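Local coordinates for receptor-like protein kinase ANXUR1 (Arabidopsis thaliana, PDB 6FIG) that probably acts as a cell-surface receptor protein kinase in plant reproduction, carrying a tandem malectin-like ectodomain, at residues 252-257 and 361-365; 268-274 and 343-349; 303-309 and 330-336. One frame throughout, in Å; residues are numbered along the deposited sequence. Where two conformers were deposited one is given.

Interaction 1: 252-257 and 361-365; sequences TARSQG and DSSLN. With CA (calcium ion), chain H.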
loop_
_atom_site.group_PDB
_atom_site.type_symbol
_atom_site.label_atom_id
_atom_site.label_comp_id
_atom_site.label_asym_id
_atom_site.label_seq_id
_atom_site.Cartn_x
_atom_site.Cartn_y
_atom_site.Cartn_z
ATOM N N THR A 252 -2.446 21.247 -10.128
ATOM C CA THR A 252 -1.564 22.086 -10.912
ATOM C C THR A 252 -1.890 21.953 -12.386
ATOM O O THR A 252 -2.345 20.910 -12.845
ATOM C CB THR A 252 -0.083 21.747 -10.722
ATOM O OG1 THR A 252 0.114 20.368 -11.035
ATOM C CG2 THR A 252 0.373 22.054 -9.283
ATOM N N ALA A 253 -1.582 23.003 -13.137
ATOM C CA ALA A 253 -1.793 22.996 -14.578
ATOM C C ALA A 253 -0.794 23.899 -15.280
ATOM O O ALA A 253 -0.178 24.787 -14.671
ATOM C CB ALA A 253 -3.226 23.438 -14.902
ATOM N N ARG A 254 -0.637 23.659 -16.572
ATOM C CA ARG A 254 0.051 24.601 -17.445
ATOM C C ARG A 254 -1.031 25.240 -18.288
ATOM O O ARG A 254 -1.925 24.559 -18.791
ATOM C CB ARG A 254 1.099 23.924 -18.322
ATOM C CG ARG A 254 1.995 24.887 -19.088
ATOM C CD ARG A 254 3.087 24.169 -19.852
ATOM N NE ARG A 254 3.962 23.420 -18.942
ATOM C CZ ARG A 254 4.926 23.958 -18.189
ATOM N NH1 ARG A 254 5.208 25.260 -18.243
ATOM N NH2 ARG A 254 5.653 23.183 -17.392
ATOM N N SER A 255 -0.942 26.553 -18.428
ATOM C CA SER A 255 -1.869 27.309 -19.267
ATOM C C SER A 255 -1.072 28.206 -20.183
ATOM O O SER A 255 0.148 28.309 -20.061
ATOM C CB SER A 255 -2.820 28.120 -18.395
ATOM O OG SER A 255 -2.135 29.163 -17.730
ATOM N N GLN A 256 -1.751 28.876 -21.109
ATOM C CA GLN A 256 -1.051 29.818 -21.980
ATOM C C GLN A 256 -0.775 31.112 -21.274
ATOM O O GLN A 256 0.294 31.670 -21.441
ATOM C CB GLN A 256 -1.795 30.033 -23.280
ATOM C CG GLN A 256 -1.602 28.867 -24.220
ATOM C CD GLN A 256 -2.283 29.101 -25.538
ATOM O OE1 GLN A 256 -3.477 28.835 -25.662
ATOM N NE2 GLN A 256 -1.543 29.617 -26.520
ATOM N N GLY A 257 -1.726 31.578 -20.471
ATOM C CA GLY A 257 -1.498 32.712 -19.564
ATOM C C GLY A 257 -2.544 33.811 -19.688
ATOM O O GLY A 257 -3.566 33.623 -20.353
ATOM N N ASP A 361 -7.678 31.305 -23.687
ATOM C CA ASP A 361 -6.640 30.576 -22.937
ATOM C C ASP A 361 -6.847 29.088 -23.161
ATOM O O ASP A 361 -7.833 28.657 -23.770
ATOM C CB ASP A 361 -6.764 30.943 -21.442
ATOM C CG ASP A 361 -5.477 30.675 -20.614
ATOM O OD1 ASP A 361 -4.434 30.295 -21.167
ATOM O OD2 ASP A 361 -5.553 30.866 -19.368
ATOM N N SER A 362 -5.893 28.305 -22.677
ATOM C CA SER A 362 -6.002 26.847 -22.692
ATOM C C SER A 362 -5.237 26.321 -21.488
ATOM O O SER A 362 -4.387 27.010 -20.937
ATOM C CB SER A 362 -5.429 26.272 -23.976
ATOM O OG SER A 362 -4.052 26.576 -24.110
ATOM N N SER A 363 -5.568 25.112 -21.062
ATOM C CA SER A 363 -4.858 24.513 -19.924
ATOM C C SER A 363 -4.925 22.999 -19.966
ATOM O O SER A 363 -5.763 22.411 -20.646
ATOM C CB SER A 363 -5.376 25.036 -18.581
ATOM O OG SER A 363 -6.690 24.564 -18.308
ATOM N N LEU A 364 -4.011 22.397 -19.217
ATOM C CA LEU A 364 -3.903 20.960 -19.118
ATOM C C LEU A 364 -3.282 20.646 -17.749
ATOM O O LEU A 364 -2.360 21.353 -17.317
ATOM C CB LEU A 364 -3.023 20.425 -20.246
ATOM C CG LEU A 364 -2.814 18.890 -20.295
ATOM C CD1 LEU A 364 -4.114 18.164 -20.567
ATOM C CD2 LEU A 364 -1.777 18.568 -21.358
ATOM N N ASN A 365 -3.774 19.595 -17.085
ATOM C CA ASN A 365 -3.285 19.252 -15.726
ATOM C C ASN A 365 -2.376 18.024 -15.674
ATOM O O ASN A 365 -1.531 17.922 -14.797
ATOM C CB ASN A 365 -4.449 19.033 -14.770
ATOM C CG ASN A 365 -5.386 20.240 -14.671
ATOM O OD1 ASN A 365 -6.019 20.607 -15.673
ATOM N ND2 ASN A 365 -5.525 20.830 -13.461
HETATM CA CA CA H . -0.761 19.096 -12.917
HETATM O O HOH W 1 -3.756 31.265 -17.551
#
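From the loop just before strand 363-364, D361 reaches to the backbone of Q256 and G257, beyond the point where the two strands pair. Its first torsion (chi1 -159°) sets CG roughly opposite the backbone N and swings the carboxylate toward Q256 and G257. From CB the chain leads to CG, which lies 3.5 Å from G257 O. OD1 of D361 then accepts G257 N at 3.1 Å, with the donor above the carboxylate plane rather than in it. The same oxygen receives two weak bonds, from Q256 N and from S362 N, so three backbone amides converge on it. D361 OD2 is approached by a water that donates at 2.6 Å and also sits 2.7 Å from S255 OG, a hydroxyl whose main partner is V225.

Beyond this carboxylate the backbones pair antiparallel: R254 N to L364 O and L364 N to R254 O each measure 3.0 Å. At the other end T252 O, T252 OG1 and N365 O each bind calcium at 2.4 Å, and N192, V193 and I249 complete the site. Strand 225-228 flanks 252-255 on its other side, while R254 and L364 pack on strand 268-273 and L364 also on strand 344-351.

Interaction 2: 268-274 and 343-349; sequences LTWMFQI and EEITLQM. With NAG (2-acetamido-2-deoxy-beta-D-glucopyranose), chain D.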
loop_
_atom_site.group_PDB
_atom_site.type_symbol
_atom_site.label_atom_id
_atom_site.label_comp_id
_atom_site.label_asym_id
_atom_site.label_seq_id
_atom_site.Cartn_x
_atom_site.Cartn_y
_atom_site.Cartn_z
ATOM N N LEU A 268 0.455 26.151 -27.334
ATOM C CA LEU A 268 1.254 25.450 -26.337
ATOM C C LEU A 268 1.498 24.067 -26.944
ATOM O O LEU A 268 0.553 23.398 -27.347
ATOM C CB LEU A 268 0.481 25.392 -25.046
ATOM C CG LEU A 268 1.108 25.060 -23.710
ATOM C CD1 LEU A 268 2.320 25.927 -23.430
ATOM C CD2 LEU A 268 0.032 25.270 -22.644
ATOM N N THR A 269 2.767 23.673 -27.060
ATOM C CA THR A 269 3.139 22.491 -27.834
ATOM C C THR A 269 4.063 21.572 -27.036
ATOM O O THR A 269 5.105 22.016 -26.557
ATOM C CB THR A 269 3.855 22.907 -29.126
ATOM O OG1 THR A 269 2.991 23.750 -29.910
ATOM C CG2 THR A 269 4.275 21.688 -29.980
ATOM N N TRP A 270 3.655 20.312 -26.926
ATOM C CA TRP A 270 4.494 19.240 -26.356
ATOM C C TRP A 270 4.892 18.288 -27.480
ATOM O O TRP A 270 4.103 18.034 -28.389
ATOM C CB TRP A 270 3.743 18.449 -25.294
ATOM C CG TRP A 270 3.327 19.169 -24.048
ATOM C CD1 TRP A 270 3.981 19.180 -22.850
ATOM C CD2 TRP A 270 2.145 19.974 -23.864
ATOM N NE1 TRP A 270 3.278 19.928 -21.924
ATOM C CE2 TRP A 270 2.150 20.425 -22.520
ATOM C CE3 TRP A 270 1.085 20.349 -24.698
ATOM C CZ2 TRP A 270 1.140 21.216 -21.997
ATOM C CZ3 TRP A 270 0.077 21.118 -24.170
ATOM C CH2 TRP A 270 0.114 21.557 -22.836
ATOM N N MET A 271 6.109 17.753 -27.418
ATOM C CA MET A 271 6.564 16.771 -28.398
ATOM C C MET A 271 7.217 15.581 -27.695
ATOM O O MET A 271 7.968 15.758 -26.737
ATOM C CB MET A 271 7.551 17.397 -29.374
ATOM C CG MET A 271 7.805 16.551 -30.622
ATOM S SD MET A 271 8.908 17.323 -31.832
ATOM C CE MET A 271 8.182 18.962 -31.926
ATOM N N PHE A 272 6.941 14.392 -28.238
ATOM C CA PHE A 272 7.367 13.118 -27.659
ATOM C C PHE A 272 7.953 12.212 -28.730
ATOM O O PHE A 272 7.382 12.098 -29.820
ATOM C CB PHE A 272 6.168 12.426 -27.040
ATOM C CG PHE A 272 5.525 13.234 -25.977
ATOM C CD1 PHE A 272 6.055 13.247 -24.697
ATOM C CD2 PHE A 272 4.440 14.060 -26.282
ATOM C CE1 PHE A 272 5.487 14.027 -23.708
ATOM C CE2 PHE A 272 3.871 14.855 -25.302
ATOM C CZ PHE A 272 4.400 14.838 -24.012
ATOM N N GLN A 273 9.094 11.591 -28.408
ATOM C CA GLN A 273 9.702 10.582 -29.251
ATOM C C GLN A 273 9.072 9.227 -28.936
ATOM O O GLN A 273 9.073 8.797 -27.791
ATOM C CB GLN A 273 11.214 10.539 -29.006
ATOM C CG GLN A 273 11.919 11.848 -29.330
ATOM C CD GLN A 273 11.825 12.237 -30.797
ATOM O OE1 GLN A 273 11.880 11.380 -31.687
ATOM N NE2 GLN A 273 11.704 13.537 -31.059
ATOM N N ILE A 274 8.515 8.584 -29.955
ATOM C CA ILE A 274 7.855 7.276 -29.801
ATOM C C ILE A 274 8.305 6.306 -30.917
ATOM O O ILE A 274 9.237 6.602 -31.660
ATOM C CB ILE A 274 6.321 7.444 -29.708
ATOM C CG1 ILE A 274 5.755 8.331 -30.828
ATOM C CG2 ILE A 274 5.918 8.036 -28.346
ATOM C CD1 ILE A 274 5.909 7.816 -32.236
ATOM N N GLU A 343 8.047 9.216 -36.034
ATOM C CA GLU A 343 8.621 8.920 -34.712
ATOM C C GLU A 343 8.308 9.956 -33.626
ATOM O O GLU A 343 8.871 9.859 -32.534
ATOM C CB GLU A 343 10.146 8.709 -34.745
ATOM C CG GLU A 343 10.688 7.818 -35.848
ATOM C CD GLU A 343 12.078 8.250 -36.288
ATOM O OE1 GLU A 343 12.951 8.436 -35.411
ATOM O OE2 GLU A 343 12.289 8.422 -37.506
ATOM N N GLU A 344 7.414 10.915 -33.901
ATOM C CA GLU A 344 6.988 11.896 -32.890
ATOM C C GLU A 344 5.475 11.967 -32.751
ATOM O O GLU A 344 4.734 11.740 -33.710
ATOM C CB GLU A 344 7.525 13.295 -33.218
ATOM C CG GLU A 344 9.028 13.454 -32.986
ATOM C CD GLU A 344 9.658 14.629 -33.737
ATOM O OE1 GLU A 344 8.959 15.330 -34.504
ATOM O OE2 GLU A 344 10.882 14.853 -33.577
ATOM N N ILE A 345 5.040 12.272 -31.538
ATOM C CA ILE A 345 3.686 12.715 -31.261
ATOM C C ILE A 345 3.812 14.160 -30.785
ATOM O O ILE A 345 4.648 14.469 -29.930
ATOM C CB ILE A 345 2.995 11.847 -30.206
ATOM C CG1 ILE A 345 2.588 10.505 -30.839
ATOM C CG2 ILE A 345 1.761 12.549 -29.607
ATOM C CD1 ILE A 345 2.178 9.472 -29.828
ATOM N N THR A 346 3.004 15.042 -31.380
ATOM C CA THR A 346 2.907 16.421 -30.915
ATOM C C THR A 346 1.520 16.651 -30.356
ATOM O O THR A 346 0.522 16.171 -30.906
ATOM C CB THR A 346 3.172 17.452 -32.024
ATOM O OG1 THR A 346 2.250 17.271 -33.109
ATOM C CG2 THR A 346 4.602 17.341 -32.522
ATOM N N LEU A 347 1.449 17.361 -29.238
ATOM C CA LEU A 347 0.163 17.750 -28.664
ATOM C C LEU A 347 0.162 19.268 -28.658
ATOM O O LEU A 347 1.135 19.860 -28.195
ATOM C CB LEU A 347 0.020 17.212 -27.262
ATOM C CG LEU A 347 -1.197 17.691 -26.486
ATOM C CD1 LEU A 347 -2.482 17.198 -27.117
ATOM C CD2 LEU A 347 -1.113 17.227 -25.045
ATOM N N GLN A 348 -0.893 19.893 -29.190
ATOM C CA GLN A 348 -0.933 21.368 -29.250
ATOM C C GLN A 348 -2.266 21.865 -28.771
ATOM O O GLN A 348 -3.269 21.229 -29.021
ATOM C CB GLN A 348 -0.682 21.867 -30.658
ATOM C CG GLN A 348 0.701 21.525 -31.168
ATOM C CD GLN A 348 0.877 21.912 -32.597
ATOM O OE1 GLN A 348 0.229 21.346 -33.485
ATOM N NE2 GLN A 348 1.726 22.911 -32.847
ATOM N N MET A 349 -2.260 22.976 -28.044
ATOM C CA MET A 349 -3.509 23.653 -27.709
ATOM C C MET A 349 -3.396 25.163 -27.864
ATOM O O MET A 349 -2.330 25.748 -27.706
ATOM C CB MET A 349 -4.051 23.246 -26.334
ATOM C CG MET A 349 -3.127 23.400 -25.154
ATOM S SD MET A 349 -3.903 22.747 -23.645
ATOM C CE MET A 349 -4.283 21.085 -24.045
HETATM C C1 NAG D . -1.662 25.501 -33.803
HETATM C C2 NAG D . -1.692 26.554 -34.891
HETATM C C3 NAG D . -2.506 26.084 -36.091
HETATM C C4 NAG D . -2.142 24.670 -36.512
HETATM C C5 NAG D . -2.247 23.745 -35.307
HETATM C C6 NAG D . -1.989 22.268 -35.585
HETATM C C7 NAG D . -1.611 28.861 -34.032
HETATM C C8 NAG D . -2.430 29.955 -33.395
HETATM N N2 NAG D . -2.290 27.739 -34.285
HETATM O O3 NAG D . -2.275 26.975 -37.182
HETATM O O4 NAG D . -3.066 24.217 -37.505
HETATM O O5 NAG D . -1.307 24.232 -34.357
HETATM O O6 NAG D . -0.610 22.035 -35.889
HETATM O O7 NAG D . -0.421 29.008 -34.295
#
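L268, W270 and F272 pair with M349, L347 and I345 through reciprocal backbone hydrogen bonds, the mark of an antiparallel register without a bulge. L268 N to M349 O measures 2.8 Å, and W270 N to L347 O, at 2.9 Å, is nearly straight at 167°. I274 N to E343 O extends the series past the strand end, although its donor stands above the carbonyl plane. In the intervening non-hydrogen-bonded pairs, CA-H groups lean on carbonyls, as E344 CA does on F272 O at 3.1 Å.

Most polar side-chain contacts lie on the face that carries T269, M271 and Q273. Q273 bends at chi2 (-63°), which brings NE2 to E344 OE2 at 3.0 Å; the acceptor lies close to the amide plane and is met on the anti side of the carboxylate, whose plane is turned 79° from the amide. M271 SD touches the other oxygen, E344 OE1, at 3.3 Å. Q348 lies alongside T269 and makes a weak bond from NE2 to OG1, while Q348 OE1 comes 2.6 Å from O6 of a bound N-acetylglucosamine. On the other face, L347 O meets the indole edge of W270 in its plane, and W270 NE1 is hydrogen-bonded to D214.

Apolar contacts fill that second face. L347 CD2 rests 3.8 Å from W270 CE3. In a Met-aromatic contact, M349 SD lies 5.4 Å from the centroid of the six-membered ring of W270, at its edge. I274 crosses I345 at about a right angle.

L364, L367 and I369 of strand 363-372 meet this apolar face. Apolar residues packed there, with mostly polar side chains on the other face, are consistent with a sheet of the malectin-like beta-sandwich.

Interaction 3: 303-309 and 330-336; sequences INNRTAQ and KDYAIYV. With NAG (2-acetamido-2-deoxy-beta-D-glucopyranose), chain B; NAG (2-acetamido-2-deoxy-beta-D-glucopyranose), chain D.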
loop_
_atom_site.group_PDB
_atom_site.type_symbol
_atom_site.label_atom_id
_atom_site.label_comp_id
_atom_site.label_asym_id
_atom_site.label_seq_id
_atom_site.Cartn_x
_atom_site.Cartn_y
_atom_site.Cartn_z
ATOM N N ILE A 303 -3.528 16.907 -32.250
ATOM C CA ILE A 303 -2.587 15.812 -32.012
ATOM C C ILE A 303 -2.020 15.445 -33.382
ATOM O O ILE A 303 -2.778 15.108 -34.290
ATOM C CB ILE A 303 -3.263 14.591 -31.330
ATOM C CG1 ILE A 303 -3.694 14.958 -29.907
ATOM C CG2 ILE A 303 -2.301 13.401 -31.286
ATOM C CD1 ILE A 303 -4.567 13.948 -29.181
ATOM N N ASN A 304 -0.702 15.547 -33.545
ATOM C CA ASN A 304 -0.030 15.299 -34.830
ATOM C C ASN A 304 -0.674 16.081 -35.952
ATOM O O ASN A 304 -0.986 15.535 -37.015
ATOM C CB ASN A 304 0.044 13.789 -35.149
ATOM C CG ASN A 304 1.139 13.107 -34.381
ATOM O OD1 ASN A 304 1.561 13.615 -33.365
ATOM N ND2 ASN A 304 1.572 11.929 -34.832
ATOM N N ASN A 305 -0.900 17.367 -35.667
ATOM C CA ASN A 305 -1.493 18.334 -36.600
ATOM C C ASN A 305 -2.939 18.045 -37.003
ATOM O O ASN A 305 -3.472 18.731 -37.882
ATOM C CB ASN A 305 -0.606 18.515 -37.845
ATOM C CG ASN A 305 0.811 18.920 -37.493
ATOM O OD1 ASN A 305 1.041 19.646 -36.513
ATOM N ND2 ASN A 305 1.777 18.452 -38.288
ATOM N N ARG A 306 -3.586 17.086 -36.344
ATOM C CA ARG A 306 -4.958 16.729 -36.634
ATOM C C ARG A 306 -5.846 17.137 -35.458
ATOM O O ARG A 306 -5.372 17.331 -34.339
ATOM C CB ARG A 306 -5.053 15.245 -36.885
ATOM C CG ARG A 306 -4.265 14.830 -38.120
ATOM C CD ARG A 306 -4.043 13.346 -38.112
ATOM N NE ARG A 306 -5.273 12.636 -38.430
ATOM C CZ ARG A 306 -5.378 11.317 -38.559
ATOM N NH1 ARG A 306 -4.319 10.526 -38.373
ATOM N NH2 ARG A 306 -6.560 10.789 -38.881
ATOM N N THR A 307 -7.137 17.257 -35.730
ATOM C CA THR A 307 -8.093 17.819 -34.771
ATOM C C THR A 307 -8.513 16.787 -33.739
ATOM O O THR A 307 -9.036 15.723 -34.087
ATOM C CB THR A 307 -9.331 18.402 -35.519
ATOM O OG1 THR A 307 -8.933 19.542 -36.278
ATOM C CG2 THR A 307 -10.428 18.829 -34.542
ATOM N N ALA A 308 -8.254 17.085 -32.464
ATOM C CA ALA A 308 -8.777 16.315 -31.352
ATOM C C ALA A 308 -10.041 16.961 -30.762
ATOM O O ALA A 308 -11.028 16.272 -30.488
ATOM C CB ALA A 308 -7.707 16.143 -30.292
ATOM N N GLN A 309 -10.001 18.278 -30.542
ATOM C CA GLN A 309 -11.196 19.055 -30.183
ATOM C C GLN A 309 -11.038 20.361 -30.871
ATOM O O GLN A 309 -10.068 21.086 -30.605
ATOM C CB GLN A 309 -11.266 19.401 -28.702
ATOM C CG GLN A 309 -11.499 18.321 -27.722
ATOM C CD GLN A 309 -12.745 17.464 -27.891
ATOM O OE1 GLN A 309 -13.775 17.836 -28.423
ATOM N NE2 GLN A 309 -12.632 16.287 -27.386
ATOM N N LYS A 330 -9.722 12.741 -20.796
ATOM C CA LYS A 330 -10.224 12.344 -22.089
ATOM C C LYS A 330 -9.139 11.596 -22.831
ATOM O O LYS A 330 -8.006 12.033 -22.860
ATOM C CB LYS A 330 -10.667 13.531 -22.919
ATOM C CG LYS A 330 -11.568 13.077 -24.069
ATOM C CD LYS A 330 -12.703 14.061 -24.323
ATOM C CE LYS A 330 -13.725 13.481 -25.286
ATOM N NZ LYS A 330 -13.220 13.370 -26.682
ATOM N N ASP A 331 -9.522 10.471 -23.428
ATOM C CA ASP A 331 -8.592 9.650 -24.203
ATOM C C ASP A 331 -8.759 9.872 -25.716
ATOM O O ASP A 331 -9.862 9.812 -26.254
ATOM C CB ASP A 331 -8.822 8.165 -23.904
ATOM C CG ASP A 331 -8.339 7.754 -22.550
ATOM O OD1 ASP A 331 -7.557 8.459 -21.904
ATOM O OD2 ASP A 331 -8.722 6.622 -22.156
ATOM N N TYR A 332 -7.634 10.072 -26.388
ATOM C CA TYR A 332 -7.590 10.205 -27.852
ATOM C C TYR A 332 -6.600 9.194 -28.405
ATOM O O TYR A 332 -5.579 8.940 -27.772
ATOM C CB TYR A 332 -7.106 11.604 -28.226
ATOM C CG TYR A 332 -7.956 12.720 -27.666
ATOM C CD1 TYR A 332 -9.093 13.143 -28.333
ATOM C CD2 TYR A 332 -7.622 13.332 -26.467
ATOM C CE1 TYR A 332 -9.884 14.171 -27.818
ATOM C CE2 TYR A 332 -8.398 14.362 -25.951
ATOM C CZ TYR A 332 -9.514 14.772 -26.633
ATOM O OH TYR A 332 -10.255 15.783 -26.078
ATOM N N ALA A 333 -6.896 8.645 -29.566
ATOM C CA ALA A 333 -6.032 7.651 -30.206
ATOM C C ALA A 333 -5.517 8.149 -31.548
ATOM O O ALA A 333 -6.247 8.798 -32.314
ATOM C CB ALA A 333 -6.768 6.332 -30.381
ATOM N N ILE A 334 -4.257 7.828 -31.841
ATOM C CA ILE A 334 -3.612 8.203 -33.097
ATOM C C ILE A 334 -2.674 7.083 -33.544
ATOM O O ILE A 334 -1.832 6.653 -32.743
ATOM C CB ILE A 334 -2.818 9.547 -32.961
ATOM C CG1 ILE A 334 -2.201 9.981 -34.300
ATOM C CG2 ILE A 334 -1.778 9.555 -31.860
ATOM C CD1 ILE A 334 -2.882 11.155 -34.928
ATOM N N TYR A 335 -2.806 6.669 -34.805
ATOM C CA TYR A 335 -1.844 5.769 -35.423
ATOM C C TYR A 335 -0.681 6.589 -35.939
ATOM O O TYR A 335 -0.888 7.571 -36.670
ATOM C CB TYR A 335 -2.459 4.958 -36.561
ATOM C CG TYR A 335 -1.478 3.973 -37.170
ATOM C CD1 TYR A 335 -0.988 2.898 -36.426
ATOM C CD2 TYR A 335 -1.019 4.119 -38.473
ATOM C CE1 TYR A 335 -0.082 2.019 -36.965
ATOM C CE2 TYR A 335 -0.115 3.228 -39.022
ATOM C CZ TYR A 335 0.349 2.170 -38.256
ATOM O OH TYR A 335 1.246 1.275 -38.786
ATOM N N VAL A 336 0.531 6.219 -35.561
ATOM C CA VAL A 336 1.732 6.858 -36.067
ATOM C C VAL A 336 2.330 5.996 -37.149
ATOM O O VAL A 336 2.868 4.934 -36.866
ATOM C CB VAL A 336 2.747 7.128 -34.955
ATOM C CG1 VAL A 336 4.038 7.720 -35.544
ATOM C CG2 VAL A 336 2.113 8.026 -33.918
HETATM C C1 NAG B . -2.353 23.685 -38.623
HETATM C C2 NAG B . -3.284 22.902 -39.530
HETATM C C3 NAG B . -2.432 22.262 -40.620
HETATM C C4 NAG B . -1.604 23.313 -41.371
HETATM C C5 NAG B . -0.877 24.273 -40.416
HETATM C C6 NAG B . -0.337 25.500 -41.147
HETATM C C7 NAG B . -5.287 22.049 -38.369
HETATM C C8 NAG B . -5.886 20.870 -37.657
HETATM N N2 NAG B . -4.036 21.881 -38.812
HETATM O O3 NAG B . -3.289 21.564 -41.529
HETATM O O4 NAG B . -0.654 22.640 -42.216
HETATM O O5 NAG B . -1.745 24.735 -39.368
HETATM O O6 NAG B . -1.319 26.547 -41.151
HETATM O O7 NAG B . -5.921 23.084 -38.515
HETATM C C1 NAG D . -1.662 25.501 -33.803
HETATM C C2 NAG D . -1.692 26.554 -34.891
HETATM C C3 NAG D . -2.506 26.084 -36.091
HETATM C C4 NAG D . -2.142 24.670 -36.512
HETATM C C5 NAG D . -2.247 23.745 -35.307
HETATM C C6 NAG D . -1.989 22.268 -35.585
HETATM C C7 NAG D . -1.611 28.861 -34.032
HETATM C C8 NAG D . -2.430 29.955 -33.395
HETATM N N2 NAG D . -2.290 27.739 -34.285
HETATM O O3 NAG D . -2.275 26.975 -37.182
HETATM O O4 NAG D . -3.066 24.217 -37.505
HETATM O O5 NAG D . -1.307 24.232 -34.357
HETATM O O6 NAG D . -0.610 22.035 -35.889
HETATM O O7 NAG D . -0.421 29.008 -34.295
HETATM O O HOH W 2 0.246 10.347 -36.905
HETATM O O HOH W 3 -2.857 8.234 -38.455
#
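I303 faces I334 and A308 faces Y332 with CA atoms 7.8 and 7.1 Å apart, too far for strand pairing, so the two segments meet through side chains, and 303-306 forms a type I' turn closed by R306 N to I303 O at 3.0 Å, with I303 N to R306 O as the reciprocal bond of the hairpin pair.

The apolar centre is built by I303 and its two partners. I303 CD1 presses on Y332 CB at 3.6 Å, crossing the tyrosine at about a right angle, whereas its other branch, CG2, slides past I334 CG2 in the opposite direction. I334 carries CG1 anti to the backbone N (chi1 -177°), which directs the CG1-CD1 arm to the turn, where I334 CD1 touches N304 CB at 3.9 Å and R306 NH1 at 3.8 Å. A308 CB sits over one face of the Y332 ring, 4.1 Å from the centroid and displaced toward the rim, a CH-pi contact. Q309 packs against the phenol end with CG.

Water spans the margin of the contact. One molecule accepts from N304 ND2 and donates to Y335 O; a second also donates to Y335 O and takes a weak bond from R306 NH1. N304 OD1 is turned instead to the backbone of T346. Beyond the turn N305 O receives a weak bond from N2 of one N-acetylglucosamine, and N305 OD1 lies 3.0 Å from O6 of another.

Past the hairpin a classic beta bulge sets A308 and Q309 opposite the single residue I301. Segment 303-309 is the end of a beta-hairpin with a two-residue loop; its inner side chains pack on strand 327-336 of another sheet, as in a beta-sandwich, while its tip lines the glycan pocket.

In the fold
Interaction 3 is nested along the chain inside the loop closed by interaction 2, which is nested in turn inside that of interaction 1. Interactions 2 and 3 are neighbours, their centres about 10 Å apart, and the hairpin strands of interaction 3 belong to the sheet of interaction 2: T346 N probably bonds N304 OD1 at 2.8 Å. Q348 and N305 both approach O6 of the same N-acetylglucosamine, so both contacts contribute to one glycan pocket. Interaction 1 joins interaction 2 through the core, with L364 CD2 3.8 Å from W270 CH2, and D214 binds both R254 and W270. The side chain of W270 lies about 10 Å from the calcium ion. Interactions 1 and 3 do not touch; their nearest atoms are about 8 Å apart.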